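PDB 2PNW: membrane-bound lytic murein transglycosylase from Agrobacterium tumefaciens, which probably cleaves the glycosidic bonds of peptidoglycan glycan strands as a lytic transglycosylase of the MltA family. Local coordinates for residues V12-P18 / F358-L362. Sequence-based numbering, arbitrary orientation.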
ATOM      1  N   VAL A  12      17.558   6.719  19.586  1.00 30.71           N
ATOM      2  CA  VAL A  12      16.922   6.619  20.894  1.00 30.86           C
ATOM      3  C   VAL A  12      17.273   5.246  21.457  1.00 31.45           C
ATOM      4  O   VAL A  12      17.977   4.460  20.804  1.00 31.78           O
ATOM      5  CB  VAL A  12      15.382   6.788  20.838  1.00 30.83           C
ATOM      6  CG1 VAL A  12      14.983   8.196  20.408  1.00 30.94           C
ATOM      7  CG2 VAL A  12      14.724   5.722  19.921  1.00 30.82           C
ATOM      8  N   SER A  13      16.797   4.977  22.670  1.00 31.27           N
ATOM      9  CA  SER A  13      16.907   3.690  23.314  1.00 31.60           C
ATOM     10  C   SER A  13      15.563   2.980  23.200  1.00 31.54           C
ATOM     11  O   SER A  13      14.538   3.639  23.001  1.00 31.22           O
ATOM     12  CB  SER A  13      17.255   3.904  24.795  1.00 32.51           C
ATOM     13  OG  SER A  13      16.778   2.825  25.590  1.00 35.55           O
ATOM     14  N   PHE A  14      15.553   1.651  23.341  1.00 31.34           N
ATOM     15  CA  PHE A  14      14.285   0.907  23.290  1.00 31.75           C
ATOM     16  C   PHE A  14      13.331   1.315  24.429  1.00 32.90           C
ATOM     17  O   PHE A  14      12.114   1.234  24.277  1.00 31.62           O
ATOM     18  CB  PHE A  14      14.505  -0.614  23.226  1.00 30.91           C
ATOM     19  CG  PHE A  14      14.848  -1.118  21.836  1.00 28.97           C
ATOM     20  CD1 PHE A  14      13.840  -1.429  20.919  1.00 28.96           C
ATOM     21  CD2 PHE A  14      16.173  -1.286  21.455  1.00 28.86           C
ATOM     22  CE1 PHE A  14      14.155  -1.900  19.631  1.00 28.33           C
ATOM     23  CE2 PHE A  14      16.501  -1.755  20.169  1.00 28.66           C
ATOM     24  CZ  PHE A  14      15.477  -2.056  19.257  1.00 27.38           C
ATOM     25  N   ARG A  15      13.903   1.797  25.541  1.00 34.94           N
ATOM     26  CA  ARG A  15      13.139   2.441  26.627  1.00 36.68           C
ATOM     27  C   ARG A  15      12.361   3.683  26.196  1.00 36.68           C
ATOM     28  O   ARG A  15      11.415   4.073  26.862  1.00 37.70           O
ATOM     29  CB  ARG A  15      14.061   2.845  27.784  1.00 37.44           C
ATOM     30  CG  ARG A  15      14.284   1.765  28.813  1.00 41.95           C
ATOM     31  CD  ARG A  15      15.465   0.890  28.463  1.00 47.49           C
ATOM     32  NE  ARG A  15      16.294   0.626  29.641  1.00 53.08           N
ATOM     33  CZ  ARG A  15      17.425  -0.079  29.626  1.00 55.03           C
ATOM     34  NH1 ARG A  15      17.878  -0.606  28.489  1.00 55.02           N
ATOM     35  NH2 ARG A  15      18.105  -0.264  30.755  1.00 55.67           N
ATOM     36  N   ASP A  16      12.769   4.311  25.097  1.00 36.60           N
ATOM     37  CA  ASP A  16      12.097   5.506  24.607  1.00 36.51           C
ATOM     38  C   ASP A  16      10.893   5.209  23.700  1.00 35.80           C
ATOM     39  O   ASP A  16      10.169   6.126  23.307  1.00 35.89           O
ATOM     40  CB  ASP A  16      13.096   6.408  23.877  1.00 36.95           C
ATOM     41  CG  ASP A  16      14.177   6.962  24.805  1.00 39.05           C
ATOM     42  OD1 ASP A  16      13.821   7.463  25.901  1.00 40.94           O
ATOM     43  OD2 ASP A  16      15.381   6.906  24.436  1.00 39.26           O
ATOM     44  N   LEU A  17      10.698   3.942  23.347  1.00 34.78           N
ATOM     45  CA  LEU A  17       9.606   3.560  22.452  1.00 33.74           C
ATOM     46  C   LEU A  17       8.395   3.235  23.299  1.00 33.29           C
ATOM     47  O   LEU A  17       8.354   2.184  23.933  1.00 32.96           O
ATOM     48  CB  LEU A  17      10.002   2.356  21.578  1.00 33.66           C
ATOM     49  CG  LEU A  17      10.739   2.525  20.237  1.00 33.88           C
ATOM     50  CD1 LEU A  17      11.862   3.524  20.306  1.00 34.13           C
ATOM     51  CD2 LEU A  17      11.269   1.154  19.772  1.00 32.74           C
ATOM     52  N   PRO A  18       7.409   4.150  23.337  1.00 33.31           N
ATOM     53  CA  PRO A  18       6.271   3.951  24.233  1.00 32.55           C
ATOM     54  C   PRO A  18       5.494   2.690  23.881  1.00 32.01           C
ATOM     55  O   PRO A  18       5.106   2.494  22.719  1.00 32.05           O
ATOM     56  CB  PRO A  18       5.421   5.203  24.007  1.00 33.05           C
ATOM     57  CG  PRO A  18       6.379   6.221  23.451  1.00 33.62           C
ATOM     58  CD  PRO A  18       7.284   5.405  22.574  1.00 33.15           C
ATOM     59  N   PHE A 358       7.101   8.008  14.416  1.00 26.45           N
ATOM     60  CA  PHE A 358       7.755   6.908  13.672  1.00 25.90           C
ATOM     61  C   PHE A 358       9.160   6.651  14.207  1.00 25.34           C
ATOM     62  O   PHE A 358       9.937   7.588  14.336  1.00 25.42           O
ATOM     63  CB  PHE A 358       7.879   7.285  12.186  1.00 25.60           C
ATOM     64  CG  PHE A 358       6.638   7.025  11.374  1.00 26.04           C
ATOM     65  CD1 PHE A 358       5.395   7.478  11.803  1.00 27.03           C
ATOM     66  CD2 PHE A 358       6.727   6.335  10.169  1.00 25.20           C
ATOM     67  CE1 PHE A 358       4.239   7.231  11.054  1.00 25.92           C
ATOM     68  CE2 PHE A 358       5.586   6.096   9.391  1.00 25.42           C
ATOM     69  CZ  PHE A 358       4.337   6.541   9.839  1.00 26.82           C
ATOM     70  N   TYR A 359       9.495   5.397  14.517  1.00 25.17           N
ATOM     71  CA  TYR A 359      10.873   5.043  14.880  1.00 24.69           C
ATOM     72  C   TYR A 359      11.290   3.919  13.946  1.00 24.67           C
ATOM     73  O   TYR A 359      10.580   2.926  13.840  1.00 25.62           O
ATOM     74  CB  TYR A 359      10.993   4.553  16.337  1.00 25.47           C
ATOM     75  CG  TYR A 359      10.414   5.459  17.408  1.00 25.86           C
ATOM     76  CD1 TYR A 359      11.241   6.316  18.143  1.00 26.55           C
ATOM     77  CD2 TYR A 359       9.047   5.453  17.691  1.00 25.67           C
ATOM     78  CE1 TYR A 359      10.720   7.147  19.129  1.00 27.31           C
ATOM     79  CE2 TYR A 359       8.501   6.297  18.676  1.00 26.67           C
ATOM     80  CZ  TYR A 359       9.353   7.136  19.396  1.00 27.47           C
ATOM     81  OH  TYR A 359       8.829   7.949  20.399  1.00 28.33           O
ATOM     82  N   ILE A 360      12.427   4.058  13.278  1.00 23.67           N
ATOM     83  CA  ILE A 360      12.912   2.998  12.386  1.00 23.37           C
ATOM     84  C   ILE A 360      13.978   2.181  13.125  1.00 22.87           C
ATOM     85  O   ILE A 360      14.778   2.735  13.913  1.00 23.09           O
ATOM     86  CB  ILE A 360      13.421   3.575  11.008  1.00 22.78           C
ATOM     87  CG1 ILE A 360      13.733   2.448  10.011  1.00 23.14           C
ATOM     88  CG2 ILE A 360      14.647   4.490  11.192  1.00 23.96           C
ATOM     89  CD1 ILE A 360      14.108   2.973   8.595  1.00 23.76           C
ATOM     90  N   LEU A 361      13.986   0.866  12.914  1.00 22.31           N
ATOM     91  CA  LEU A 361      14.996   0.028  13.544  1.00 21.93           C
ATOM     92  C   LEU A 361      16.026  -0.313  12.481  1.00 22.42           C
ATOM     93  O   LEU A 361      15.705  -0.993  11.495  1.00 21.53           O
ATOM     94  CB  LEU A 361      14.395  -1.243  14.142  1.00 21.79           C
ATOM     95  CG  LEU A 361      13.274  -1.171  15.196  1.00 22.77           C
ATOM     96  CD1 LEU A 361      13.107  -2.544  15.852  1.00 25.99           C
ATOM     97  CD2 LEU A 361      13.542  -0.134  16.256  1.00 26.05           C
ATOM     98  N   LEU A 362      17.251   0.177  12.655  1.00 22.82           N
ATOM     99  CA  LEU A 362      18.308  -0.102  11.664  1.00 22.88           C
ATOM    100  C   LEU A 362      19.140  -1.290  12.077  1.00 23.92           C
ATOM    101  O   LEU A 362      19.512  -1.397  13.244  1.00 23.94           O
ATOM    102  CB  LEU A 362      19.221   1.113  11.456  1.00 22.67           C
ATOM    103  CG  LEU A 362      18.559   2.451  11.128  1.00 22.13           C
ATOM    104  CD1 LEU A 362      19.609   3.479  10.769  1.00 20.56           C
ATOM    105  CD2 LEU A 362      17.575   2.276   9.966  1.00 23.28           C
TER
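Residues 358-362 lie in the 3D domain, a member of the double-psi beta-barrel clan, on strand 353-363. The loop 12-18, with a short 3-10 turn at 14-16, packs on Y359 and L361 of this strand. The main pair is L17 and Y359. L17 CD1 lies over one face of the Y359 ring, 3.9 Å from its centroid and 24° off the ring normal. This is a CH-pi contact, offset toward the rim, and the closest approach is 3.6 Å from L17 CD1 to Y359 CD1. The two side chains run past each other in opposite directions. Y359 CG sits anti to its carbonyl carbon (chi1 -53°), and the ring reaches from the strand into the loop. V12 CG2 meets the same ring obliquely, 4.0 Å from Y359 CD1. At the far end of the ring, the P18 ring crosses the Y359 side chain at about a right angle, its CD 3.7 Å from Y359 OH.

A second, smaller patch lies further along the strand. Both methyls of L361 approach the CE1 and CZ end of the F14 ring. L361 CD1 comes in at the ring edge, in its plane, while CD2 meets the ring obliquely. W20 also packs against F14, with the ring planes at about 45°.

Strands 83-89 and 299-304 flank 358-362 and pair with it through backbone hydrogen bonds. V12 makes a backbone hydrogen bond to P85 of the first, and L17 touches F301 of the second. The loop 12-18 thus touches both neighbouring strands as well as this one.

Polar groups hold the turn in shape. S13 OG accepts from R15 N in an ST turn. D16 N bonds to S13 O. In return, S13 N gives a nearly straight bond to D16 OD2, 3.0 Å long, on the anti side of the carboxylate.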